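Local atomic coordinates of putative cell filamentation protein (PDB entry 4N67), a protein that probably transfers AMP from ATP to target proteins as a translocated Fic-domain effector of Bartonella, and is captured here with ADP bound. Residues A[106-111]-A[149-154]; A[178-183]-A[209-214]; A[186-191]-A[202-207]. The protein carries 2 engineered substitutions. All coordinates share one frame; numbering follows the deposited sequence.

Contact 1. Residues A[106-111]-A[149-154]. With ADP (adenosine-5'-diphosphate), chain B.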
loop_
_atom_site.group_PDB
_atom_site.type_symbol
_atom_site.label_atom_id
_atom_site.label_comp_id
_atom_site.label_asym_id
_atom_site.label_seq_id
_atom_site.Cartn_x
_atom_site.Cartn_y
_atom_site.Cartn_z
ATOM N N PRO A 106 9.566 3.103 13.801
ATOM C CA PRO A 106 9.596 3.587 12.442
ATOM C C PRO A 106 9.238 2.501 11.418
ATOM O O PRO A 106 9.176 1.308 11.741
ATOM C CB PRO A 106 11.059 3.997 12.268
ATOM C CG PRO A 106 11.801 2.995 13.079
ATOM C CD PRO A 106 10.925 2.764 14.286
ATOM N N PHE A 107 9.018 2.950 10.194
ATOM C CA PHE A 107 8.913 2.046 9.043
ATOM C C PHE A 107 10.301 1.532 8.665
ATOM O O PHE A 107 11.323 1.967 9.210
ATOM C CB PHE A 107 8.281 2.796 7.860
ATOM C CG PHE A 107 6.868 3.273 8.124
ATOM C CD1 PHE A 107 5.851 2.366 8.354
ATOM C CD2 PHE A 107 6.560 4.621 8.119
ATOM C CE1 PHE A 107 4.555 2.784 8.592
ATOM C CE2 PHE A 107 5.259 5.040 8.341
ATOM C CZ PHE A 107 4.260 4.128 8.574
ATOM N N ALA A 108 10.333 0.621 7.702
ATOM C CA ALA A 108 11.589 0.110 7.137
ATOM C C ALA A 108 12.471 1.267 6.700
ATOM O O ALA A 108 12.000 2.256 6.136
ATOM C CB ALA A 108 11.278 -0.806 5.948
ATOM N N VAL A 109 13.766 1.134 6.998
ATOM C CA VAL A 109 14.747 2.137 6.640
ATOM C C VAL A 109 15.627 1.673 5.489
ATOM O O VAL A 109 16.183 0.585 5.560
ATOM C CB VAL A 109 15.638 2.434 7.850
ATOM C CG1 VAL A 109 16.644 3.495 7.523
ATOM C CG2 VAL A 109 14.782 2.840 9.031
ATOM N N GLY A 110 15.711 2.511 4.463
ATOM C CA GLY A 110 16.624 2.321 3.313
ATOM C C GLY A 110 16.452 0.970 2.666
ATOM O O GLY A 110 15.368 0.645 2.227
ATOM N N SER A 111 17.527 0.196 2.597
ATOM C CA SER A 111 17.480 -1.139 1.950
ATOM C C SER A 111 16.620 -2.208 2.670
ATOM O O SER A 111 16.311 -3.277 2.102
ATOM C CB SER A 111 18.884 -1.648 1.694
ATOM O OG SER A 111 19.534 -1.988 2.904
ATOM N N LEU A 149 3.437 -5.393 4.710
ATOM C CA LEU A 149 3.408 -4.240 3.808
ATOM C C LEU A 149 3.431 -2.929 4.571
ATOM O O LEU A 149 4.135 -1.969 4.167
ATOM C CB LEU A 149 2.176 -4.300 2.895
ATOM C CG LEU A 149 2.234 -5.360 1.797
ATOM C CD1 LEU A 149 0.850 -5.500 1.165
ATOM C CD2 LEU A 149 3.270 -5.043 0.728
ATOM N N ASP A 150 2.673 -2.879 5.658
ATOM C CA ASP A 150 2.595 -1.655 6.475
ATOM C C ASP A 150 3.974 -1.257 6.944
ATOM O O ASP A 150 4.326 -0.079 6.863
ATOM C CB ASP A 150 1.722 -1.835 7.737
ATOM C CG ASP A 150 0.304 -1.342 7.586
ATOM O OD1 ASP A 150 0.004 -0.564 6.675
ATOM O OD2 ASP A 150 -0.502 -1.654 8.506
ATOM N N HIS A 151 4.739 -2.218 7.454
ATOM C CA HIS A 151 6.053 -1.912 7.971
ATOM C C HIS A 151 6.992 -1.494 6.855
ATOM O O HIS A 151 7.784 -0.574 7.033
ATOM C CB HIS A 151 6.656 -3.078 8.749
ATOM C CG HIS A 151 7.980 -2.736 9.345
ATOM N ND1 HIS A 151 9.169 -3.004 8.711
ATOM C CD2 HIS A 151 8.303 -2.088 10.492
ATOM C CE1 HIS A 151 10.168 -2.528 9.431
ATOM N NE2 HIS A 151 9.673 -1.980 10.524
ATOM N N ALA A 152 6.926 -2.167 5.719
ATOM C CA ALA A 152 7.828 -1.815 4.609
ATOM C C ALA A 152 7.592 -0.378 4.103
ATOM O O ALA A 152 8.544 0.340 3.781
ATOM C CB ALA A 152 7.693 -2.804 3.468
ATOM N N HIS A 153 6.320 0.025 4.029
ATOM C CA HIS A 153 5.933 1.388 3.691
ATOM C C HIS A 153 6.768 1.930 2.533
ATOM O O HIS A 153 7.500 2.907 2.696
ATOM C CB HIS A 153 6.077 2.277 4.931
ATOM C CG HIS A 153 5.419 3.611 4.824
ATOM N ND1 HIS A 153 4.084 3.790 5.101
ATOM C CD2 HIS A 153 5.918 4.843 4.572
ATOM C CE1 HIS A 153 3.780 5.073 4.994
ATOM N NE2 HIS A 153 4.875 5.734 4.674
ATOM N N PRO A 154 6.721 1.266 1.368
ATOM C CA PRO A 154 7.772 1.496 0.379
ATOM C C PRO A 154 7.812 2.824 -0.325
ATOM O O PRO A 154 8.829 3.130 -0.928
ATOM C CB PRO A 154 7.559 0.370 -0.648
ATOM C CG PRO A 154 6.727 -0.628 0.070
ATOM C CD PRO A 154 5.853 0.145 0.980
HETATM P PB ADP B . 0.685 7.456 3.247
HETATM O O1B ADP B . 1.589 8.416 4.038
HETATM O O2B ADP B . 1.486 6.323 2.707
HETATM O O3B ADP B . -0.157 8.137 2.165
HETATM P PA ADP B . -1.470 6.036 4.658
HETATM O O1A ADP B . -2.651 6.724 5.359
HETATM O O2A ADP B . -1.734 5.495 3.272
HETATM O O3A ADP B . -0.223 7.095 4.525
HETATM O "O5'" ADP B . -0.914 4.931 5.653
HETATM C "C5'" ADP B . -0.090 3.851 5.199
HETATM C "C4'" ADP B . -0.356 2.648 6.098
HETATM O "O4'" ADP B . 0.228 2.881 7.396
HETATM C "C3'" ADP B . -1.842 2.366 6.297
HETATM O "O3'" ADP B . -2.109 0.954 6.173
HETATM C "C2'" ADP B . -2.101 2.847 7.713
HETATM O "O2'" ADP B . -3.183 2.185 8.380
HETATM C "C1'" ADP B . -0.783 2.569 8.376
HETATM N N9 ADP B . -0.515 3.362 9.594
HETATM C C8 ADP B . -1.052 4.535 9.982
HETATM N N7 ADP B . -0.478 4.896 11.154
HETATM C C5 ADP B . 0.418 3.970 11.516
HETATM C C6 ADP B . 1.349 3.739 12.629
HETATM N N6 ADP B . 1.405 4.680 13.619
HETATM N N1 ADP B . 2.128 2.645 12.638
HETATM C C2 ADP B . 2.046 1.743 11.620
HETATM N N3 ADP B . 1.200 1.899 10.576
HETATM C C4 ADP B . 0.395 2.953 10.465
HETATM O O HOH W 1 10.695 -0.749 12.775
#
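At the wall of the ADP pocket, His-153, the first residue of the Fic signature motif, stacks face to face on Phe-107. The two planes are within 5° of each other and the ring centroids 3.7 Å apart; His-153 CG sits over the centre of the phenyl ring, and Phe-107 CE2 over the centre of the imidazole. His-153 CB adds a CH-pi contact on the same phenyl face. The histidine has just left helix 135-152 with positive phi, and CG anti to the backbone N (chi1 -166°) lands over the phenyl face. Phe-107 CD1 also packs 3.2 Å from Asp-150 O, while ADP N3 lies near the ring's plane at its edge, 4.0 Å from CE1. Asp-150 OD1 accepts a 2.6 Å hydrogen bond from ADP O3'. The loop is pinned by a nearly straight bond, Ala-108 N to His-151 O at 2.9 Å. That same Ala-108 N hangs over the rim of the His-151 ring, whose NE2 shares a water with Pro-106 O and whose ND1 is hydrogen-bonded to Glu-116 OE1. Loop 106-111 thus lies across the C-terminal end of helix 135-152, with helix 112-126 supplying Glu-116 beside Ala-108 and Met-196 of helix 185-198 touching both Phe-107 and His-151.

Contact 2. Residues A[178-183]-A[209-214]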
loop_
_atom_site.group_PDB
_atom_site.type_symbol
_atom_site.label_atom_id
_atom_site.label_comp_id
_atom_site.label_asym_id
_atom_site.label_seq_id
_atom_site.Cartn_x
_atom_site.Cartn_y
_atom_site.Cartn_z
ATOM N N ILE A 178 -12.190 -9.117 -0.741
ATOM C CA ILE A 178 -11.782 -8.288 0.409
ATOM C C ILE A 178 -12.306 -6.892 0.116
ATOM O O ILE A 178 -11.942 -6.306 -0.905
ATOM C CB ILE A 178 -10.252 -8.258 0.584
ATOM C CG1 ILE A 178 -9.711 -9.671 0.829
ATOM C CG2 ILE A 178 -9.855 -7.300 1.711
ATOM C CD1 ILE A 178 -8.191 -9.744 0.940
ATOM N N ASP A 179 -13.165 -6.375 1.001
ATOM C CA ASP A 179 -13.883 -5.099 0.751
ATOM C C ASP A 179 -13.616 -4.098 1.865
ATOM O O ASP A 179 -14.267 -4.109 2.920
ATOM C CB ASP A 179 -15.383 -5.370 0.566
ATOM C CG ASP A 179 -16.164 -4.122 0.136
ATOM O OD1 ASP A 179 -15.555 -3.017 0.125
ATOM O OD2 ASP A 179 -17.359 -4.279 -0.176
ATOM N N PHE A 180 -12.666 -3.199 1.629
ATOM C CA PHE A 180 -12.236 -2.278 2.677
ATOM C C PHE A 180 -13.249 -1.195 2.949
ATOM O O PHE A 180 -13.166 -0.549 3.977
ATOM C CB PHE A 180 -10.900 -1.633 2.332
ATOM C CG PHE A 180 -9.743 -2.581 2.432
ATOM C CD1 PHE A 180 -9.118 -2.776 3.637
ATOM C CD2 PHE A 180 -9.248 -3.228 1.308
ATOM C CE1 PHE A 180 -8.029 -3.611 3.760
ATOM C CE2 PHE A 180 -8.155 -4.083 1.416
ATOM C CZ PHE A 180 -7.538 -4.274 2.636
ATOM N N SER A 181 -14.193 -1.044 2.024
ATOM C CA SER A 181 -15.299 -0.075 2.187
ATOM C C SER A 181 -16.223 -0.437 3.338
ATOM O O SER A 181 -17.007 0.407 3.799
ATOM C CB SER A 181 -16.087 0.070 0.877
ATOM O OG SER A 181 -17.027 -0.951 0.655
ATOM N N LEU A 182 -16.157 -1.679 3.815
ATOM C CA LEU A 182 -16.967 -2.129 4.945
ATOM C C LEU A 182 -16.537 -1.568 6.297
ATOM O O LEU A 182 -17.264 -1.711 7.283
ATOM C CB LEU A 182 -16.980 -3.662 5.004
ATOM C CG LEU A 182 -17.708 -4.301 3.835
ATOM C CD1 LEU A 182 -17.416 -5.794 3.766
ATOM C CD2 LEU A 182 -19.200 -4.057 3.944
ATOM N N ILE A 183 -15.376 -0.921 6.352
ATOM C CA ILE A 183 -14.852 -0.367 7.594
ATOM C C ILE A 183 -14.389 1.067 7.390
ATOM O O ILE A 183 -14.271 1.527 6.266
ATOM C CB ILE A 183 -13.670 -1.191 8.127
ATOM C CG1 ILE A 183 -12.564 -1.283 7.063
ATOM C CG2 ILE A 183 -14.150 -2.568 8.577
ATOM C CD1 ILE A 183 -11.221 -1.635 7.634
ATOM N N GLU A 209 -11.048 -10.628 8.790
ATOM C CA GLU A 209 -12.253 -11.460 8.905
ATOM C C GLU A 209 -13.522 -10.688 8.558
ATOM O O GLU A 209 -14.408 -11.199 7.843
ATOM C CB GLU A 209 -12.387 -12.071 10.295
ATOM C CG GLU A 209 -11.301 -13.067 10.648
ATOM C CD GLU A 209 -11.484 -13.699 12.023
ATOM O OE1 GLU A 209 -12.380 -13.267 12.796
ATOM O OE2 GLU A 209 -10.733 -14.651 12.330
ATOM N N ASP A 210 -13.630 -9.475 9.081
ATOM C CA ASP A 210 -14.847 -8.695 8.957
ATOM C C ASP A 210 -15.148 -8.187 7.564
ATOM O O ASP A 210 -16.312 -7.951 7.246
ATOM C CB ASP A 210 -14.849 -7.513 9.948
ATOM C CG ASP A 210 -15.134 -7.948 11.378
ATOM O OD1 ASP A 210 -15.603 -9.083 11.584
ATOM O OD2 ASP A 210 -14.852 -7.141 12.282
ATOM N N ILE A 211 -14.130 -8.061 6.720
ATOM C CA ILE A 211 -14.323 -7.487 5.390
ATOM C C ILE A 211 -14.146 -8.494 4.270
ATOM O O ILE A 211 -14.162 -8.105 3.120
ATOM C CB ILE A 211 -13.373 -6.297 5.146
ATOM C CG1 ILE A 211 -11.901 -6.731 5.044
ATOM C CG2 ILE A 211 -13.572 -5.251 6.237
ATOM C CD1 ILE A 211 -10.936 -5.600 4.675
ATOM N N THR A 212 -14.007 -9.777 4.597
ATOM C CA THR A 212 -13.721 -10.801 3.582
ATOM C C THR A 212 -14.853 -11.811 3.496
ATOM O O THR A 212 -15.425 -12.220 4.515
ATOM C CB THR A 212 -12.404 -11.541 3.914
ATOM O OG1 THR A 212 -11.340 -10.594 4.018
ATOM C CG2 THR A 212 -12.043 -12.547 2.829
ATOM N N HIS A 213 -15.200 -12.211 2.276
ATOM C CA HIS A 213 -16.056 -13.377 2.083
ATOM C C HIS A 213 -15.578 -14.191 0.899
ATOM O O HIS A 213 -14.940 -13.647 0.006
ATOM C CB HIS A 213 -17.547 -12.982 1.934
ATOM C CG HIS A 213 -17.875 -12.185 0.701
ATOM N ND1 HIS A 213 -17.941 -12.726 -0.566
ATOM C CD2 HIS A 213 -18.204 -10.882 0.567
ATOM C CE1 HIS A 213 -18.305 -11.789 -1.421
ATOM N NE2 HIS A 213 -18.457 -10.664 -0.762
ATOM N N PRO A 214 -15.858 -15.503 0.903
ATOM C CA PRO A 214 -15.502 -16.281 -0.274
ATOM C C PRO A 214 -16.337 -15.887 -1.490
ATOM O O PRO A 214 -17.527 -15.625 -1.368
ATOM C CB PRO A 214 -15.773 -17.717 0.158
ATOM C CG PRO A 214 -16.823 -17.599 1.195
ATOM C CD PRO A 214 -16.496 -16.341 1.937
#
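Ile-178 and Thr-212 form an antiparallel, non-hydrogen-bonded pair with CA atoms 4.5 Å apart, and next to it Asp-179 N donates to Ile-211 O at 2.9 Å, where strand 176-178 ends and strand 212-214 begins in a two-stranded sheet. The side chains of Ile-178 and Thr-212 lie side by side and point the same way, Ile-178 CG1 touching Thr-212 OG1; that hydroxyl is hydrogen-bonded to Phe-208 O of the preceding helix 202-211. Most of the contact gathers on Ile-211. Its CG1 stands between the backbone N and the carbonyl carbon (chi1 68°), and the CD1 beyond it rests over one face of the Phe-180 ring, toward the rim, in a CH-pi contact 3.5 Å from Phe-180 CD1. Ile-178 CG2 meets the same methyl at 3.6 Å. The other branch, Ile-211 CG2, presses on Ile-183 CG2 at 3.6 Å, the two side chains crossing at about a right angle, and on Leu-182 CB at 4.0 Å. Packing is close at the root as well: Ile-211 CB is 3.2 Å from Asp-179 O. Asp-179 turns its carboxylate away, where OD1 accepts from both Ser-181 N and Ser-181 OG (2.6 Å), reached from one face of its plane; the first bond makes an Asx turn. The chemistry therefore divides: one backbone bond ties the segments, methyl and ring contacts fill the interface, and the twice-gripped aspartate stabilises the turn starting 3-10 segment 180-182.

Contact 3. Residues A[186-191]-A[202-207]. With ADP (adenosine-5'-diphosphate), chain B.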
loop_
_atom_site.group_PDB
_atom_site.type_symbol
_atom_site.label_atom_id
_atom_site.label_comp_id
_atom_site.label_asym_id
_atom_site.label_seq_id
_atom_site.Cartn_x
_atom_site.Cartn_y
_atom_site.Cartn_z
ATOM N N GLU A 186 -10.493 4.959 10.424
ATOM C CA GLU A 186 -10.063 4.934 11.808
ATOM C C GLU A 186 -9.801 3.513 12.261
ATOM O O GLU A 186 -8.835 3.254 12.961
ATOM C CB GLU A 186 -11.091 5.610 12.731
ATOM C CG GLU A 186 -11.260 7.117 12.516
ATOM C CD GLU A 186 -11.852 7.476 11.152
ATOM O OE1 GLU A 186 -12.781 6.776 10.708
ATOM O OE2 GLU A 186 -11.396 8.460 10.517
ATOM N N ARG A 187 -10.676 2.579 11.872
ATOM C CA ARG A 187 -10.489 1.197 12.233
ATOM C C ARG A 187 -9.225 0.612 11.582
ATOM O O ARG A 187 -8.505 -0.162 12.217
ATOM C CB ARG A 187 -11.679 0.357 11.804
ATOM C CG ARG A 187 -11.544 -1.056 12.336
ATOM C CD ARG A 187 -12.783 -1.900 12.226
ATOM N NE ARG A 187 -12.414 -3.247 12.640
ATOM C CZ ARG A 187 -13.149 -4.324 12.465
ATOM N NH1 ARG A 187 -14.350 -4.246 11.905
ATOM N NH2 ARG A 187 -12.679 -5.480 12.881
ATOM N N MET A 188 -9.006 0.949 10.323
ATOM C CA MET A 188 -7.788 0.523 9.616
ATOM C C MET A 188 -6.541 1.077 10.309
ATOM O O MET A 188 -5.592 0.352 10.584
ATOM C CB MET A 188 -7.842 0.991 8.157
ATOM C CG MET A 188 -6.648 0.651 7.273
ATOM S SD MET A 188 -6.632 -1.064 6.744
ATOM C CE MET A 188 -5.628 -1.745 8.039
ATOM N N THR A 189 -6.548 2.375 10.596
ATOM C CA THR A 189 -5.448 2.997 11.328
ATOM C C THR A 189 -5.181 2.344 12.673
ATOM O O THR A 189 -4.035 2.020 12.998
ATOM C CB THR A 189 -5.729 4.507 11.491
ATOM O OG1 THR A 189 -5.968 5.057 10.199
ATOM C CG2 THR A 189 -4.568 5.226 12.123
ATOM N N TYR A 190 -6.240 2.130 13.465
ATOM C CA TYR A 190 -6.122 1.466 14.739
ATOM C C TYR A 190 -5.462 0.113 14.580
ATOM O O TYR A 190 -4.542 -0.228 15.314
ATOM C CB TYR A 190 -7.495 1.341 15.450
ATOM C CG TYR A 190 -7.445 0.489 16.709
ATOM C CD1 TYR A 190 -6.868 0.980 17.890
ATOM C CD2 TYR A 190 -7.957 -0.804 16.728
ATOM C CE1 TYR A 190 -6.798 0.197 19.029
ATOM C CE2 TYR A 190 -7.890 -1.588 17.869
ATOM C CZ TYR A 190 -7.314 -1.079 19.017
ATOM O OH TYR A 190 -7.260 -1.856 20.154
ATOM N N ALA A 191 -5.940 -0.689 13.626
ATOM C CA ALA A 191 -5.388 -2.016 13.478
ATOM C C ALA A 191 -3.902 -1.965 13.089
ATOM O O ALA A 191 -3.117 -2.792 13.556
ATOM C CB ALA A 191 -6.172 -2.809 12.424
ATOM N N GLU A 202 -3.876 -8.969 16.660
ATOM C CA GLU A 202 -5.277 -9.379 16.681
ATOM C C GLU A 202 -6.251 -8.432 15.969
ATOM O O GLU A 202 -7.107 -8.899 15.228
ATOM C CB GLU A 202 -5.728 -9.645 18.124
ATOM C CG GLU A 202 -5.001 -10.826 18.730
ATOM C CD GLU A 202 -5.277 -12.116 17.999
ATOM O OE1 GLU A 202 -4.314 -12.738 17.497
ATOM O OE2 GLU A 202 -6.464 -12.500 17.914
ATOM N N PRO A 203 -6.124 -7.113 16.165
ATOM C CA PRO A 203 -7.049 -6.218 15.479
ATOM C C PRO A 203 -7.011 -6.349 13.961
ATOM O O PRO A 203 -8.050 -6.261 13.314
ATOM C CB PRO A 203 -6.628 -4.836 15.974
ATOM C CG PRO A 203 -6.171 -5.117 17.359
ATOM C CD PRO A 203 -5.419 -6.415 17.260
ATOM N N MET A 204 -5.830 -6.565 13.403
ATOM C CA MET A 204 -5.734 -6.715 11.944
ATOM C C MET A 204 -6.399 -8.003 11.476
ATOM O O MET A 204 -7.045 -7.994 10.421
ATOM C CB MET A 204 -4.278 -6.679 11.464
ATOM C CG MET A 204 -4.126 -6.463 9.960
ATOM S SD MET A 204 -4.652 -4.849 9.378
ATOM C CE MET A 204 -3.266 -3.870 9.951
ATOM N N LYS A 205 -6.211 -9.086 12.229
ATOM C CA LYS A 205 -6.875 -10.351 11.910
ATOM C C LYS A 205 -8.393 -10.173 11.915
ATOM O O LYS A 205 -9.076 -10.591 10.988
ATOM C CB LYS A 205 -6.437 -11.431 12.891
ATOM C CG LYS A 205 -7.169 -12.755 12.728
ATOM C CD LYS A 205 -6.837 -13.717 13.853
ATOM C CE LYS A 205 -7.408 -13.285 15.190
ATOM N NZ LYS A 205 -8.702 -13.913 15.591
ATOM N N ASP A 206 -8.916 -9.494 12.928
ATOM C CA ASP A 206 -10.355 -9.291 13.049
ATOM C C ASP A 206 -10.886 -8.446 11.893
ATOM O O ASP A 206 -11.989 -8.667 11.391
ATOM C CB ASP A 206 -10.688 -8.606 14.384
ATOM C CG ASP A 206 -10.460 -9.505 15.602
ATOM O OD1 ASP A 206 -10.215 -10.722 15.459
ATOM O OD2 ASP A 206 -10.529 -8.970 16.733
ATOM N N LEU A 207 -10.114 -7.422 11.534
ATOM C CA LEU A 207 -10.438 -6.543 10.432
ATOM C C LEU A 207 -10.596 -7.364 9.137
ATOM O O LEU A 207 -11.603 -7.256 8.449
ATOM C CB LEU A 207 -9.339 -5.469 10.286
ATOM C CG LEU A 207 -9.600 -4.402 9.220
ATOM C CD1 LEU A 207 -8.847 -3.104 9.579
ATOM C CD2 LEU A 207 -9.245 -4.874 7.825
HETATM P PB ADP B . 0.685 7.456 3.247
HETATM O O1B ADP B . 1.589 8.416 4.038
HETATM O O2B ADP B . 1.486 6.323 2.707
HETATM O O3B ADP B . -0.157 8.137 2.165
HETATM P PA ADP B . -1.470 6.036 4.658
HETATM O O1A ADP B . -2.651 6.724 5.359
HETATM O O2A ADP B . -1.734 5.495 3.272
HETATM O O3A ADP B . -0.223 7.095 4.525
HETATM O "O5'" ADP B . -0.914 4.931 5.653
HETATM C "C5'" ADP B . -0.090 3.851 5.199
HETATM C "C4'" ADP B . -0.356 2.648 6.098
HETATM O "O4'" ADP B . 0.228 2.881 7.396
HETATM C "C3'" ADP B . -1.842 2.366 6.297
HETATM O "O3'" ADP B . -2.109 0.954 6.173
HETATM C "C2'" ADP B . -2.101 2.847 7.713
HETATM O "O2'" ADP B . -3.183 2.185 8.380
HETATM C "C1'" ADP B . -0.783 2.569 8.376
HETATM N N9 ADP B . -0.515 3.362 9.594
HETATM C C8 ADP B . -1.052 4.535 9.982
HETATM N N7 ADP B . -0.478 4.896 11.154
HETATM C C5 ADP B . 0.418 3.970 11.516
HETATM C C6 ADP B . 1.349 3.739 12.629
HETATM N N6 ADP B . 1.405 4.680 13.619
HETATM N N1 ADP B . 2.128 2.645 12.638
HETATM C C2 ADP B . 2.046 1.743 11.620
HETATM N N3 ADP B . 1.200 1.899 10.576
HETATM C C4 ADP B . 0.395 2.953 10.465
HETATM O O HOH W 2 -10.179 -4.710 14.111
HETATM O O HOH W 3 -3.426 -5.456 14.577
#
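Met-188 and Met-204 reach toward each other from two helices whose axes approach to 9.0 Å at 141°, a roughly antiparallel pairing. Both leave the backbone with CG anti to N and then bend at chi2 and chi3, and the chains cross obliquely with Met-188 CE 3.5 Å from Met-204 SD. Leu-207 comes in at about a right angle to Met-188, its CD1 lying 3.8 Å from Met-188 CE and 3.9 Å from Ala-191 CB. The small Ala-191 points at the other helix, where its CB also meets Met-204 CE and Pro-203 CB, and Tyr-190 crosses the proline obliquely with CE2 4.0 Å from Pro-203 CG. Arg-187 runs extended from CG to NE, bringing NH2 beside Leu-207 CA. There NH2 forms a salt bridge with Asp-210 and donates to a water at 2.9 Å that in turn donates to Pro-203 O. A second water links Ala-191 O to Met-204 N. Phe-146 of helix 135-152 packs against both methionines. The core of the interface is thus sulfur and hydrocarbon, its polar links being the direct Arg-187 to Asp-210 salt bridge and two bridging waters, and it backs the helical turn at Met-188 and Thr-189 that borders the ADP ribose near O2'.

Along the chain contact 1 closes first; the residues of contact 3 then fall between the two segments of contact 2. Contacts 2 and 3 both use helix 202-211, with centres 12 Å apart on the same side of the chain's centre, and they are tied directly by the salt bridge from Arg-187 to Asp-210 and by Ile-183 against Leu-207. Contact 1 lies 25 Å from contact 2, centre to centre, across the chain's centre, and 19 Å from contact 3, which it touches where Asp-150 packs on Met-204. ADP joins contacts 1 and 3, so the nucleotide lies between the Fic-motif side and helix 185-198, while contact 2 ties the loop leading into that helix to the end of helix 202-211.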